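Local coordinates for coenzyme PQQ synthesis protein B (Methylobacterium extorquens, PDB 4Z7R) that belongs to the pyrroloquinoline quinone (PQQ) biosynthesis pathway and may take part in transporting PQQ or its precursor to the periplasm, at residues C19-C24 and N268-I274; R50-A56 and I81-T87; F106-P112 and V131-I137; G13-W17 and L26-G30. All coordinates share one frame; numbering follows the deposited sequence.

Contact 1 of 4, residues C19-C24 and N268-I274; sequences CRCSIC and NTNPVLI. With ZN (zinc ion), chain C.
The carboxamide of Asn268 turns one face toward Cys24 SG and the zinc ion, while Cys21 SG lies close to the amide plane beyond the OD1 edge. Asn268 OD1 binds the zinc ion at 2.1 Å, yet the metal stands about 42° off the amide plane. Chi1 of 68° folds the amide back over its own backbone and toward the sulfurs. Three sulfurs complete the site, among them Cys19 SG at 2.3 Å and Cys24 SG at 2.4 Å from the metal. Within segment 19-24, two of the sulfurs accept backbone N-H groups: Cys21 N donates to Cys19 SG over 3.4 Å, and Cys21, the N-cap residue of helix 22-29, accepts the capping bond from Cys24 N at its SG (179°). Beside the metal, Ile23 CD1 rests against two backbone carbonyls, 3.2 Å from Asn268 O and 3.3 Å from Asn270 O, while CG1 meets Ile274 CD1 at 3.8 Å and CG2 meets Leu273 CD1. An Asx turn, Val272 N to Asn270 OD1, shapes that loop. This three-cysteine, one-asparagine site thus joins the start of helix 22-29 to the loop between strand 260-264 and helix 278-285, with helix 224-228 packing on Thr269.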
loop_
_atom_site.group_PDB
_atom_site.type_symbol
_atom_site.label_atom_id
_atom_site.label_comp_id
_atom_site.label_asym_id
_atom_site.label_seq_id
_atom_site.Cartn_x
_atom_site.Cartn_y
_atom_site.Cartn_z
ATOM N N CYS A 19 -4.085 -2.774 15.433
ATOM C CA CYS A 19 -3.654 -3.681 16.487
ATOM C C CYS A 19 -2.838 -2.987 17.566
ATOM O O CYS A 19 -1.958 -2.181 17.270
ATOM C CB CYS A 19 -2.843 -4.837 15.901
ATOM S SG CYS A 19 -2.465 -6.123 17.110
ATOM N N ARG A 20 -3.140 -3.314 18.819
ATOM C CA ARG A 20 -2.363 -2.830 19.951
ATOM C C ARG A 20 -1.891 -3.977 20.835
ATOM O O ARG A 20 -1.839 -3.840 22.058
ATOM C CB ARG A 20 -3.175 -1.833 20.783
ATOM C CG ARG A 20 -3.195 -0.433 20.208
ATOM C CD ARG A 20 -1.827 0.213 20.300
ATOM N NE ARG A 20 -1.633 0.909 21.566
ATOM C CZ ARG A 20 -1.132 2.135 21.668
ATOM N NH1 ARG A 20 -0.773 2.794 20.574
ATOM N NH2 ARG A 20 -0.989 2.702 22.858
ATOM N N CYS A 21 -1.560 -5.113 20.223
ATOM C CA CYS A 21 -0.916 -6.198 20.961
ATOM C C CYS A 21 0.427 -5.703 21.502
ATOM O O CYS A 21 0.880 -4.617 21.146
ATOM C CB CYS A 21 -0.746 -7.449 20.081
ATOM S SG CYS A 21 0.657 -7.487 18.916
ATOM N N SER A 22 1.058 -6.493 22.363
ATOM C CA SER A 22 2.287 -6.064 23.023
ATOM C C SER A 22 3.410 -5.787 22.021
ATOM O O SER A 22 4.241 -4.905 22.237
ATOM C CB SER A 22 2.738 -7.116 24.037
ATOM O OG SER A 22 2.722 -8.412 23.467
ATOM N N ILE A 23 3.428 -6.531 20.921
ATOM C CA ILE A 23 4.455 -6.345 19.902
ATOM C C ILE A 23 4.215 -5.070 19.093
ATOM O O ILE A 23 5.111 -4.231 18.964
ATOM C CB ILE A 23 4.531 -7.563 18.963
ATOM C CG1 ILE A 23 5.057 -8.777 19.737
ATOM C CG2 ILE A 23 5.438 -7.267 17.774
ATOM C CD1 ILE A 23 4.734 -10.115 19.101
ATOM N N CYS A 24 3.006 -4.919 18.556
ATOM C CA CYS A 24 2.651 -3.712 17.813
ATOM C C CYS A 24 2.799 -2.457 18.666
ATOM O O CYS A 24 3.264 -1.427 18.181
ATOM C CB CYS A 24 1.222 -3.804 17.273
ATOM S SG CYS A 24 1.030 -4.941 15.885
ATOM N N ASN A 268 2.398 -10.012 13.096
ATOM C CA ASN A 268 2.680 -9.053 14.157
ATOM C C ASN A 268 2.578 -9.664 15.552
ATOM O O ASN A 268 3.098 -9.110 16.513
ATOM C CB ASN A 268 1.737 -7.851 14.051
ATOM C CG ASN A 268 0.297 -8.205 14.365
ATOM O OD1 ASN A 268 -0.115 -8.206 15.529
ATOM N ND2 ASN A 268 -0.479 -8.507 13.330
ATOM N N THR A 269 1.899 -10.802 15.658
ATOM C CA THR A 269 1.698 -11.470 16.940
ATOM C C THR A 269 2.803 -12.467 17.298
ATOM O O THR A 269 2.731 -13.137 18.327
ATOM C CB THR A 269 0.357 -12.220 16.954
ATOM O OG1 THR A 269 0.302 -13.100 15.824
ATOM C CG2 THR A 269 -0.801 -11.239 16.866
ATOM N N ASN A 270 3.830 -12.560 16.463
ATOM C CA ASN A 270 4.883 -13.548 16.684
ATOM C C ASN A 270 6.016 -12.975 17.532
ATOM O O ASN A 270 6.664 -12.010 17.133
ATOM C CB ASN A 270 5.420 -14.055 15.344
ATOM C CG ASN A 270 6.275 -15.305 15.484
ATOM O OD1 ASN A 270 6.964 -15.495 16.485
ATOM N ND2 ASN A 270 6.228 -16.167 14.475
ATOM N N PRO A 271 6.266 -13.584 18.703
ATOM C CA PRO A 271 7.265 -13.072 19.654
ATOM C C PRO A 271 8.715 -13.125 19.157
ATOM O O PRO A 271 9.580 -12.538 19.809
ATOM C CB PRO A 271 7.091 -13.973 20.887
ATOM C CG PRO A 271 6.268 -15.127 20.454
ATOM C CD PRO A 271 5.508 -14.732 19.230
ATOM N N VAL A 272 8.992 -13.799 18.043
ATOM C CA VAL A 272 10.342 -13.744 17.482
ATOM C C VAL A 272 10.637 -12.340 16.956
ATOM O O VAL A 272 11.793 -11.989 16.728
ATOM C CB VAL A 272 10.562 -14.770 16.344
ATOM C CG1 VAL A 272 10.237 -16.181 16.819
ATOM C CG2 VAL A 272 9.745 -14.401 15.110
ATOM N N LEU A 273 9.591 -11.536 16.773
ATOM C CA LEU A 273 9.759 -10.153 16.333
ATOM C C LEU A 273 10.400 -9.306 17.422
ATOM O O LEU A 273 11.018 -8.279 17.141
ATOM C CB LEU A 273 8.418 -9.542 15.927
ATOM C CG LEU A 273 7.749 -10.097 14.672
ATOM C CD1 LEU A 273 6.361 -9.502 14.522
ATOM C CD2 LEU A 273 8.600 -9.810 13.442
ATOM N N ILE A 274 10.245 -9.739 18.669
ATOM C CA ILE A 274 10.832 -9.031 19.795
ATOM C C ILE A 274 12.313 -9.371 19.842
ATOM O O ILE A 274 12.685 -10.527 20.058
ATOM C CB ILE A 274 10.155 -9.398 21.128
ATOM C CG1 ILE A 274 8.683 -8.983 21.105
ATOM C CG2 ILE A 274 10.869 -8.727 22.292
ATOM C CD1 ILE A 274 7.857 -9.605 22.212
HETATM ZN ZN ZN C . -0.227 -6.647 16.912
#

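Contact 2 of 4, residues R50-A56 and I81-T87; sequences RWLLLNA and IHAVLLT
Leu53 and Val84 meet side by side in a parallel strand pair belonging to the beta-alpha-beta unit of strand 51-54, helix 60-66 and strand 81-85, part of a metallo-beta-lactamase-type domain. The axes pass 4.6 Å apart at 22°. The packed part runs from Leu52 to Leu54. On one face Leu53 CB touches Val84 CG2 at 3.9 Å, and both side chains point the same way. On the other, Leu52 CD1 lies 3.7 Å from Ala83 CB, and Leu54 CD2 runs alongside Leu85 CD2. Backbone bonds hold this register, Leu85 N to Leu53 O being nearly straight (167°). Toward the more exposed end the pairing slips by one residue at a beta bulge between Trp51 and Leu52. There the aliphatic part of Arg50 lies over one face of the His82 ring in a CH-pi contact: Arg50 CG lies 3.9 Å from the His82 ring centroid, with the guanidinium plane perpendicular to the ring, and Asp47 OD2 forms a salt bridge with Arg50 NE. At the buried opposite end, where Tyr192 also bonds Asn55 ND2, the amide of Asn55 grips Thr87 twice: OD1 accepts from Thr87 N at 2.9 Å, and ND2 donates to Thr87 OG1, which lies 6° out of the amide plane.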
loop_
_atom_site.group_PDB
_atom_site.type_symbol
_atom_site.label_atom_id
_atom_site.label_comp_id
_atom_site.label_asym_id
_atom_site.label_seq_id
_atom_site.Cartn_x
_atom_site.Cartn_y
_atom_site.Cartn_z
ATOM N N ARG A 50 18.673 -6.002 -13.128
ATOM C CA ARG A 50 17.373 -6.427 -13.628
ATOM C C ARG A 50 16.724 -7.347 -12.604
ATOM O O ARG A 50 17.280 -8.388 -12.255
ATOM C CB ARG A 50 17.523 -7.132 -14.977
ATOM C CG ARG A 50 18.030 -6.223 -16.087
ATOM C CD ARG A 50 18.377 -7.015 -17.335
ATOM N NE ARG A 50 19.503 -7.917 -17.102
ATOM C CZ ARG A 50 20.040 -8.700 -18.032
ATOM N NH1 ARG A 50 19.553 -8.699 -19.265
ATOM N NH2 ARG A 50 21.064 -9.483 -17.728
ATOM N N TRP A 51 15.545 -6.965 -12.124
ATOM C CA TRP A 51 14.958 -7.635 -10.970
ATOM C C TRP A 51 13.607 -8.285 -11.231
ATOM O O TRP A 51 12.795 -7.792 -12.015
ATOM C CB TRP A 51 14.816 -6.647 -9.809
ATOM C CG TRP A 51 16.120 -6.115 -9.316
ATOM C CD1 TRP A 51 16.862 -5.116 -9.872
ATOM C CD2 TRP A 51 16.844 -6.562 -8.165
ATOM N NE1 TRP A 51 18.006 -4.911 -9.138
ATOM C CE2 TRP A 51 18.018 -5.786 -8.083
ATOM C CE3 TRP A 51 16.614 -7.542 -7.194
ATOM C CZ2 TRP A 51 18.959 -5.959 -7.071
ATOM C CZ3 TRP A 51 17.552 -7.716 -6.192
ATOM C CH2 TRP A 51 18.708 -6.926 -6.136
ATOM N N LEU A 52 13.389 -9.407 -10.556
ATOM C CA LEU A 52 12.085 -10.040 -10.486
ATOM C C LEU A 52 11.470 -9.746 -9.128
ATOM O O LEU A 52 12.088 -10.002 -8.095
ATOM C CB LEU A 52 12.189 -11.551 -10.694
ATOM C CG LEU A 52 10.940 -12.356 -10.314
ATOM C CD1 LEU A 52 9.821 -12.142 -11.324
ATOM C CD2 LEU A 52 11.264 -13.840 -10.167
ATOM N N LEU A 53 10.256 -9.208 -9.132
ATOM C CA LEU A 53 9.523 -8.984 -7.895
ATOM C C LEU A 53 8.667 -10.194 -7.559
ATOM O O LEU A 53 7.850 -10.627 -8.367
ATOM C CB LEU A 53 8.646 -7.734 -8.008
ATOM C CG LEU A 53 8.048 -7.206 -6.706
ATOM C CD1 LEU A 53 9.100 -6.487 -5.899
ATOM C CD2 LEU A 53 6.878 -6.280 -7.003
ATOM N N LEU A 54 8.857 -10.741 -6.365
ATOM C CA LEU A 54 8.020 -11.841 -5.911
ATOM C C LEU A 54 6.963 -11.312 -4.952
ATOM O O LEU A 54 7.275 -10.903 -3.833
ATOM C CB LEU A 54 8.862 -12.941 -5.264
ATOM C CG LEU A 54 9.618 -13.773 -6.310
ATOM C CD1 LEU A 54 11.055 -13.297 -6.463
ATOM C CD2 LEU A 54 9.563 -15.258 -5.998
ATOM N N ASN A 55 5.720 -11.305 -5.434
ATOM C CA ASN A 55 4.553 -10.741 -4.752
ATOM C C ASN A 55 4.607 -9.214 -4.714
ATOM O O ASN A 55 5.683 -8.607 -4.716
ATOM C CB ASN A 55 4.386 -11.356 -3.354
ATOM C CG ASN A 55 4.064 -12.839 -3.404
ATOM O OD1 ASN A 55 3.217 -13.276 -4.185
ATOM N ND2 ASN A 55 4.738 -13.620 -2.568
ATOM N N ALA A 56 3.429 -8.603 -4.657
ATOM C CA ALA A 56 3.304 -7.150 -4.707
ATOM C C ALA A 56 2.417 -6.675 -3.559
ATOM O O ALA A 56 1.190 -6.726 -3.644
ATOM C CB ALA A 56 2.755 -6.672 -6.040
ATOM N N ILE A 81 12.548 -3.125 -12.101
ATOM C CA ILE A 81 11.600 -4.227 -11.995
ATOM C C ILE A 81 11.165 -4.663 -13.387
ATOM O O ILE A 81 10.465 -3.931 -14.089
ATOM C CB ILE A 81 10.369 -3.840 -11.152
ATOM C CG1 ILE A 81 10.801 -3.433 -9.743
ATOM C CG2 ILE A 81 9.381 -4.996 -11.089
ATOM C CD1 ILE A 81 9.682 -2.889 -8.882
ATOM N N HIS A 82 11.587 -5.860 -13.783
ATOM C CA HIS A 82 11.283 -6.385 -15.110
ATOM C C HIS A 82 10.070 -7.300 -15.102
ATOM O O HIS A 82 9.375 -7.425 -16.108
ATOM C CB HIS A 82 12.485 -7.153 -15.669
ATOM C CG HIS A 82 13.505 -6.284 -16.337
ATOM N ND1 HIS A 82 13.868 -5.049 -15.846
ATOM C CD2 HIS A 82 14.241 -6.475 -17.456
ATOM C CE1 HIS A 82 14.783 -4.515 -16.636
ATOM N NE2 HIS A 82 15.028 -5.361 -17.619
ATOM N N ALA A 83 9.816 -7.943 -13.968
ATOM C CA ALA A 83 8.719 -8.896 -13.885
ATOM C C ALA A 83 8.194 -9.043 -12.465
ATOM O O ALA A 83 8.899 -8.764 -11.496
ATOM C CB ALA A 83 9.161 -10.252 -14.427
ATOM N N VAL A 84 6.943 -9.475 -12.351
ATOM C CA VAL A 84 6.348 -9.745 -11.051
ATOM C C VAL A 84 5.763 -11.149 -11.052
ATOM O O VAL A 84 5.092 -11.552 -12.006
ATOM C CB VAL A 84 5.250 -8.720 -10.693
ATOM C CG1 VAL A 84 4.642 -9.037 -9.326
ATOM C CG2 VAL A 84 5.818 -7.314 -10.710
ATOM N N LEU A 85 6.057 -11.902 -10.000
ATOM C CA LEU A 85 5.505 -13.238 -9.824
ATOM C C LEU A 85 4.675 -13.295 -8.541
ATOM O O LEU A 85 5.121 -12.846 -7.488
ATOM C CB LEU A 85 6.623 -14.285 -9.796
ATOM C CG LEU A 85 6.275 -15.672 -9.254
ATOM C CD1 LEU A 85 5.315 -16.392 -10.189
ATOM C CD2 LEU A 85 7.540 -16.494 -9.044
ATOM N N LEU A 86 3.470 -13.844 -8.641
ATOM C CA LEU A 86 2.609 -14.040 -7.475
ATOM C C LEU A 86 2.643 -15.484 -6.988
ATOM O O LEU A 86 2.500 -16.412 -7.783
ATOM C CB LEU A 86 1.168 -13.644 -7.798
ATOM C CG LEU A 86 0.965 -12.278 -8.448
ATOM C CD1 LEU A 86 -0.490 -12.095 -8.864
ATOM C CD2 LEU A 86 1.403 -11.178 -7.503
ATOM N N THR A 87 2.845 -15.672 -5.686
ATOM C CA THR A 87 2.864 -17.015 -5.112
ATOM C C THR A 87 1.479 -17.445 -4.618
ATOM O O THR A 87 1.212 -18.637 -4.464
ATOM C CB THR A 87 3.874 -17.116 -3.946
ATOM O OG1 THR A 87 3.508 -16.205 -2.901
ATOM C CG2 THR A 87 5.277 -16.792 -4.432
#

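Contact 3 of 4, residues F106-P112 and V131-I137; sequences FTLYATP and VVKRQTI
Val132 crosses the Phe106 ring obliquely, and both Val132 methyls sit over the same face: CG1 is 4.0 Å from the ring centroid and 21° off the normal, and CG2 lies nearer the CE1 side, 3.6 Å from Phe106 CE1. With chi1 at 63° the ring is folded over the strand toward Val132. Leu108 CB continues this side of the pair, 4.2 Å from Val132 CG1. On the opposite side of the sheet, the side of Thr107, Lys133 and Gln135, Tyr109 is surrounded differently. Ile137 CG1 meets CD1 of the Tyr109 ring at the edge, at 3.7 Å, whereas Gln135 CG approaches CE1 obliquely and the amide and ring planes stand 40° apart. Thr107 CG2 lies above one face of the same ring and runs alongside Gln135, touching its CB at 3.9 Å. Along the parallel strands 106-110 and 132-136, linked by helix 112-119 as a beta-alpha-beta unit, side chains point alternately to the two sides of the sheet; Ile137 follows the second strand, an outermost one within the chain. Phe143 meets the Tyr109 ring from outside the pair. Most of the backbone bonds are short, as Leu108 N to Lys133 O at 2.7 Å, but Ala110 N to Gln135 O is weak. The Gln135 chain bends at chi2 and its NE2 donates to Thr136 O at 2.9 Å, on a lone pair of that carbonyl.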
loop_
_atom_site.group_PDB
_atom_site.type_symbol
_atom_site.label_atom_id
_atom_site.label_comp_id
_atom_site.label_asym_id
_atom_site.label_seq_id
_atom_site.Cartn_x
_atom_site.Cartn_y
_atom_site.Cartn_z
ATOM N N PHE A 106 6.018 -4.494 -17.936
ATOM C CA PHE A 106 6.624 -5.651 -17.285
ATOM C C PHE A 106 5.738 -6.862 -17.538
ATOM O O PHE A 106 4.643 -6.727 -18.084
ATOM C CB PHE A 106 6.824 -5.419 -15.781
ATOM C CG PHE A 106 5.549 -5.224 -15.008
ATOM C CD1 PHE A 106 4.995 -3.963 -14.866
ATOM C CD2 PHE A 106 4.921 -6.300 -14.397
ATOM C CE1 PHE A 106 3.830 -3.780 -14.143
ATOM C CE2 PHE A 106 3.755 -6.124 -13.675
ATOM C CZ PHE A 106 3.208 -4.864 -13.546
ATOM N N THR A 107 6.216 -8.044 -17.166
ATOM C CA THR A 107 5.414 -9.252 -17.311
ATOM C C THR A 107 4.963 -9.755 -15.943
ATOM O O THR A 107 5.777 -9.938 -15.034
ATOM C CB THR A 107 6.175 -10.377 -18.045
ATOM O OG1 THR A 107 6.601 -9.913 -19.333
ATOM C CG2 THR A 107 5.272 -11.586 -18.235
ATOM N N LEU A 108 3.659 -9.955 -15.801
ATOM C CA LEU A 108 3.088 -10.501 -14.579
ATOM C C LEU A 108 2.887 -12.009 -14.712
ATOM O O LEU A 108 2.164 -12.471 -15.596
ATOM C CB LEU A 108 1.765 -9.806 -14.253
ATOM C CG LEU A 108 0.982 -10.303 -13.040
ATOM C CD1 LEU A 108 1.809 -10.148 -11.771
ATOM C CD2 LEU A 108 -0.328 -9.543 -12.925
ATOM N N TYR A 109 3.536 -12.765 -13.830
ATOM C CA TYR A 109 3.467 -14.224 -13.839
ATOM C C TYR A 109 2.673 -14.776 -12.661
ATOM O O TYR A 109 2.814 -14.302 -11.534
ATOM C CB TYR A 109 4.866 -14.839 -13.803
ATOM C CG TYR A 109 5.753 -14.523 -14.984
ATOM C CD1 TYR A 109 5.758 -15.333 -16.113
ATOM C CD2 TYR A 109 6.614 -13.435 -14.954
ATOM C CE1 TYR A 109 6.587 -15.054 -17.192
ATOM C CE2 TYR A 109 7.446 -13.149 -16.022
ATOM C CZ TYR A 109 7.428 -13.962 -17.138
ATOM O OH TYR A 109 8.252 -13.670 -18.200
ATOM N N ALA A 110 1.846 -15.781 -12.934
ATOM C CA ALA A 110 1.152 -16.529 -11.889
ATOM C C ALA A 110 0.583 -17.819 -12.469
ATOM O O ALA A 110 0.583 -18.012 -13.683
ATOM C CB ALA A 110 0.047 -15.693 -11.258
ATOM N N THR A 111 0.128 -18.717 -11.603
ATOM C CA THR A 111 -0.571 -19.910 -12.067
ATOM C C THR A 111 -1.874 -19.474 -12.738
ATOM O O THR A 111 -2.346 -18.362 -12.488
ATOM C CB THR A 111 -0.863 -20.882 -10.914
ATOM O OG1 THR A 111 -1.733 -20.253 -9.963
ATOM C CG2 THR A 111 0.431 -21.292 -10.231
ATOM N N PRO A 112 -2.455 -20.333 -13.596
ATOM C CA PRO A 112 -3.703 -19.947 -14.266
ATOM C C PRO A 112 -4.816 -19.560 -13.291
ATOM O O PRO A 112 -5.538 -18.597 -13.543
ATOM C CB PRO A 112 -4.079 -21.208 -15.049
ATOM C CG PRO A 112 -2.768 -21.860 -15.336
ATOM C CD PRO A 112 -1.943 -21.622 -14.099
ATOM N N VAL A 131 0.501 -2.821 -22.151
ATOM C CA VAL A 131 1.702 -2.454 -21.416
ATOM C C VAL A 131 2.198 -3.620 -20.562
ATOM O O VAL A 131 3.371 -3.993 -20.608
ATOM C CB VAL A 131 1.445 -1.226 -20.515
ATOM C CG1 VAL A 131 2.645 -0.943 -19.648
ATOM C CG2 VAL A 131 1.095 -0.006 -21.359
ATOM N N VAL A 132 1.292 -4.191 -19.777
ATOM C CA VAL A 132 1.636 -5.290 -18.889
ATOM C C VAL A 132 1.180 -6.622 -19.470
ATOM O O VAL A 132 -0.014 -6.843 -19.666
ATOM C CB VAL A 132 1.008 -5.104 -17.494
ATOM C CG1 VAL A 132 1.313 -6.305 -16.606
ATOM C CG2 VAL A 132 1.509 -3.817 -16.858
ATOM N N LYS A 133 2.141 -7.495 -19.759
ATOM C CA LYS A 133 1.846 -8.849 -20.220
ATOM C C LYS A 133 1.480 -9.757 -19.054
ATOM O O LYS A 133 2.217 -9.846 -18.072
ATOM C CB LYS A 133 3.042 -9.430 -20.983
ATOM C CG LYS A 133 2.869 -10.878 -21.440
ATOM C CD LYS A 133 1.668 -11.059 -22.355
ATOM C CE LYS A 133 1.523 -12.516 -22.772
ATOM N NZ LYS A 133 0.319 -12.752 -23.615
ATOM N N ARG A 134 0.340 -10.431 -19.163
ATOM C CA ARG A 134 -0.070 -11.374 -18.135
ATOM C C ARG A 134 0.150 -12.799 -18.626
ATOM O O ARG A 134 -0.543 -13.277 -19.524
ATOM C CB ARG A 134 -1.527 -11.133 -17.740
ATOM C CG ARG A 134 -1.768 -9.697 -17.299
ATOM C CD ARG A 134 -3.131 -9.486 -16.687
ATOM N NE ARG A 134 -3.431 -8.060 -16.582
ATOM C CZ ARG A 134 -4.403 -7.550 -15.838
ATOM N NH1 ARG A 134 -5.174 -8.348 -15.113
ATOM N NH2 ARG A 134 -4.598 -6.236 -15.810
ATOM N N GLN A 135 1.133 -13.466 -18.033
ATOM C CA GLN A 135 1.568 -14.770 -18.510
ATOM C C GLN A 135 1.351 -15.840 -17.450
ATOM O O GLN A 135 1.937 -15.780 -16.369
ATOM C CB GLN A 135 3.045 -14.720 -18.908
ATOM C CG GLN A 135 3.620 -16.056 -19.355
ATOM C CD GLN A 135 2.929 -16.587 -20.592
ATOM O OE1 GLN A 135 2.969 -15.963 -21.651
ATOM N NE2 GLN A 135 2.291 -17.744 -20.466
ATOM N N THR A 136 0.501 -16.813 -17.756
ATOM C CA THR A 136 0.276 -17.930 -16.849
ATOM C C THR A 136 1.451 -18.900 -16.875
ATOM O O THR A 136 2.089 -19.100 -17.912
ATOM C CB THR A 136 -1.022 -18.697 -17.181
ATOM O OG1 THR A 136 -0.965 -19.190 -18.524
ATOM C CG2 THR A 136 -2.235 -17.790 -17.029
ATOM N N ILE A 137 1.723 -19.509 -15.729
ATOM C CA ILE A 137 2.760 -20.523 -15.629
ATOM C C ILE A 137 2.135 -21.738 -14.953
ATOM O O ILE A 137 1.363 -21.598 -14.006
ATOM C CB ILE A 137 3.983 -20.015 -14.826
ATOM C CG1 ILE A 137 4.565 -18.753 -15.470
ATOM C CG2 ILE A 137 5.054 -21.091 -14.722
ATOM C CD1 ILE A 137 5.218 -18.998 -16.820
#

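Contact 4 of 4, residues G13-W17 and L26-G30; sequences GVPQW and LAWAG
Beside the zinc site of three cysteines and one asparagine, the loop carrying Pro15, whose preceding peptide bond is cis, packs against Ala27 and Trp28 of helix 22-29. The proline ring covers one face of the indole. Its CG stands 3.5 Å from the centroid of the six-membered ring of Trp28 and only 8° off the normal, while Pro15 CB is 3.5 Å from Trp28 CE2. At the indole edge, near the ring plane, Gln16 O approaches Trp28 CZ2 at 3.3 Å. Chi1 of -69° places Trp28 CG anti to the carbonyl carbon, swinging the ring toward the loop, and the hydrogen bond from Trp28 NE1 to Cys19 O restrains the rotation of the ring. On the helix, Ala27 CB touches Pro15 CD at 3.8 Å. The second subunit adjoins the same patch: its His71 ring meets Trp28, and its Arg61 bonds Pro15 O. The arrangement is a CH-pi contact between a cis-proline loop and a helix tryptophan, beside the zinc-binding Cys19-Cys24 segment.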
loop_
_atom_site.group_PDB
_atom_site.type_symbol
_atom_site.label_atom_id
_atom_site.label_comp_id
_atom_site.label_asym_id
_atom_site.label_seq_id
_atom_site.Cartn_x
_atom_site.Cartn_y
_atom_site.Cartn_z
ATOM N N GLY A 13 1.320 -6.272 8.285
ATOM C CA GLY A 13 2.609 -5.694 8.609
ATOM C C GLY A 13 2.839 -5.562 10.101
ATOM O O GLY A 13 2.075 -6.086 10.915
ATOM N N VAL A 14 3.917 -4.871 10.457
ATOM C CA VAL A 14 4.231 -4.576 11.851
ATOM C C VAL A 14 4.598 -3.098 11.960
ATOM O O VAL A 14 5.580 -2.662 11.366
ATOM C CB VAL A 14 5.393 -5.437 12.389
ATOM C CG1 VAL A 14 5.583 -5.190 13.872
ATOM C CG2 VAL A 14 5.138 -6.917 12.132
ATOM N N PRO A 15 3.797 -2.316 12.701
ATOM C CA PRO A 15 2.567 -2.752 13.370
ATOM C C PRO A 15 1.405 -2.898 12.398
ATOM O O PRO A 15 1.492 -2.454 11.253
ATOM C CB PRO A 15 2.296 -1.620 14.362
ATOM C CG PRO A 15 2.818 -0.407 13.653
ATOM C CD PRO A 15 4.051 -0.879 12.908
ATOM N N GLN A 16 0.327 -3.521 12.858
ATOM C CA GLN A 16 -0.898 -3.595 12.077
ATOM C C GLN A 16 -1.782 -2.410 12.457
ATOM O O GLN A 16 -1.848 -2.031 13.626
ATOM C CB GLN A 16 -1.605 -4.926 12.316
ATOM C CG GLN A 16 -2.932 -5.087 11.604
ATOM C CD GLN A 16 -3.478 -6.488 11.758
ATOM O OE1 GLN A 16 -2.830 -7.463 11.376
ATOM N NE2 GLN A 16 -4.660 -6.599 12.348
ATOM N N TRP A 17 -2.444 -1.823 11.464
ATOM C CA TRP A 17 -3.073 -0.510 11.622
ATOM C C TRP A 17 -4.107 -0.441 12.740
ATOM O O TRP A 17 -4.324 0.621 13.320
ATOM C CB TRP A 17 -3.723 -0.081 10.306
ATOM C CG TRP A 17 -4.973 -0.822 9.970
ATOM C CD1 TRP A 17 -5.070 -2.097 9.484
ATOM C CD2 TRP A 17 -6.315 -0.330 10.079
ATOM N NE1 TRP A 17 -6.391 -2.427 9.288
ATOM C CE2 TRP A 17 -7.173 -1.359 9.643
ATOM C CE3 TRP A 17 -6.872 0.882 10.499
ATOM C CZ2 TRP A 17 -8.561 -1.215 9.623
ATOM C CZ3 TRP A 17 -8.248 1.025 10.476
ATOM C CH2 TRP A 17 -9.076 -0.016 10.037
ATOM N N LEU A 26 4.873 -1.864 21.009
ATOM C CA LEU A 26 6.288 -1.520 21.035
ATOM C C LEU A 26 6.662 -0.752 19.773
ATOM O O LEU A 26 7.383 0.240 19.837
ATOM C CB LEU A 26 7.155 -2.773 21.180
ATOM C CG LEU A 26 7.183 -3.412 22.571
ATOM C CD1 LEU A 26 7.778 -4.810 22.518
ATOM C CD2 LEU A 26 7.956 -2.536 23.547
ATOM N N ALA A 27 6.166 -1.220 18.630
ATOM C CA ALA A 27 6.414 -0.558 17.355
ATOM C C ALA A 27 5.795 0.839 17.309
ATOM O O ALA A 27 6.431 1.788 16.847
ATOM C CB ALA A 27 5.888 -1.405 16.206
ATOM N N TRP A 28 4.558 0.967 17.786
ATOM C CA TRP A 28 3.885 2.265 17.799
ATOM C C TRP A 28 4.656 3.282 18.639
ATOM O O TRP A 28 4.690 4.471 18.318
ATOM C CB TRP A 28 2.455 2.138 18.336
ATOM C CG TRP A 28 1.494 1.400 17.443
ATOM C CD1 TRP A 28 0.818 0.251 17.743
ATOM C CD2 TRP A 28 1.077 1.775 16.123
ATOM N NE1 TRP A 28 0.017 -0.118 16.692
ATOM C CE2 TRP A 28 0.158 0.798 15.683
ATOM C CE3 TRP A 28 1.396 2.835 15.266
ATOM C CZ2 TRP A 28 -0.442 0.849 14.425
ATOM C CZ3 TRP A 28 0.794 2.885 14.018
ATOM C CH2 TRP A 28 -0.115 1.900 13.611
ATOM N N ALA A 29 5.275 2.805 19.713
ATOM C CA ALA A 29 6.024 3.664 20.623
ATOM C C ALA A 29 7.432 3.954 20.115
ATOM O O ALA A 29 8.134 4.800 20.667
ATOM C CB ALA A 29 6.089 3.034 22.003
ATOM N N GLY A 30 7.844 3.245 19.069
ATOM C CA GLY A 30 9.184 3.396 18.528
ATOM C C GLY A 30 10.239 2.740 19.398
ATOM O O GLY A 30 11.407 3.131 19.379
#

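Overall arrangement
Contacts 1 and 4 share helix 22-29 and lie 8 Å apart between centres; their segments alternate along the chain, and they touch through that helix and the packing of Gln16 on Asn268. Both touch the second subunit, placing the zinc site of contact 1 near the dimer interface. Contacts 2 and 3, 10 Å apart between centres, follow in series, forming successive beta-alpha-beta units of one mixed sheet in which strands 81-85 and 106-110 are neighbours. Contact 1 encloses both along the sequence but lies across the chain's centre, 28 Å and 35 Å away between centres. The side chains of Asn55 and Asn268 lie about 8 Å and 11 Å from the second zinc ion, held by Asp92 and His265.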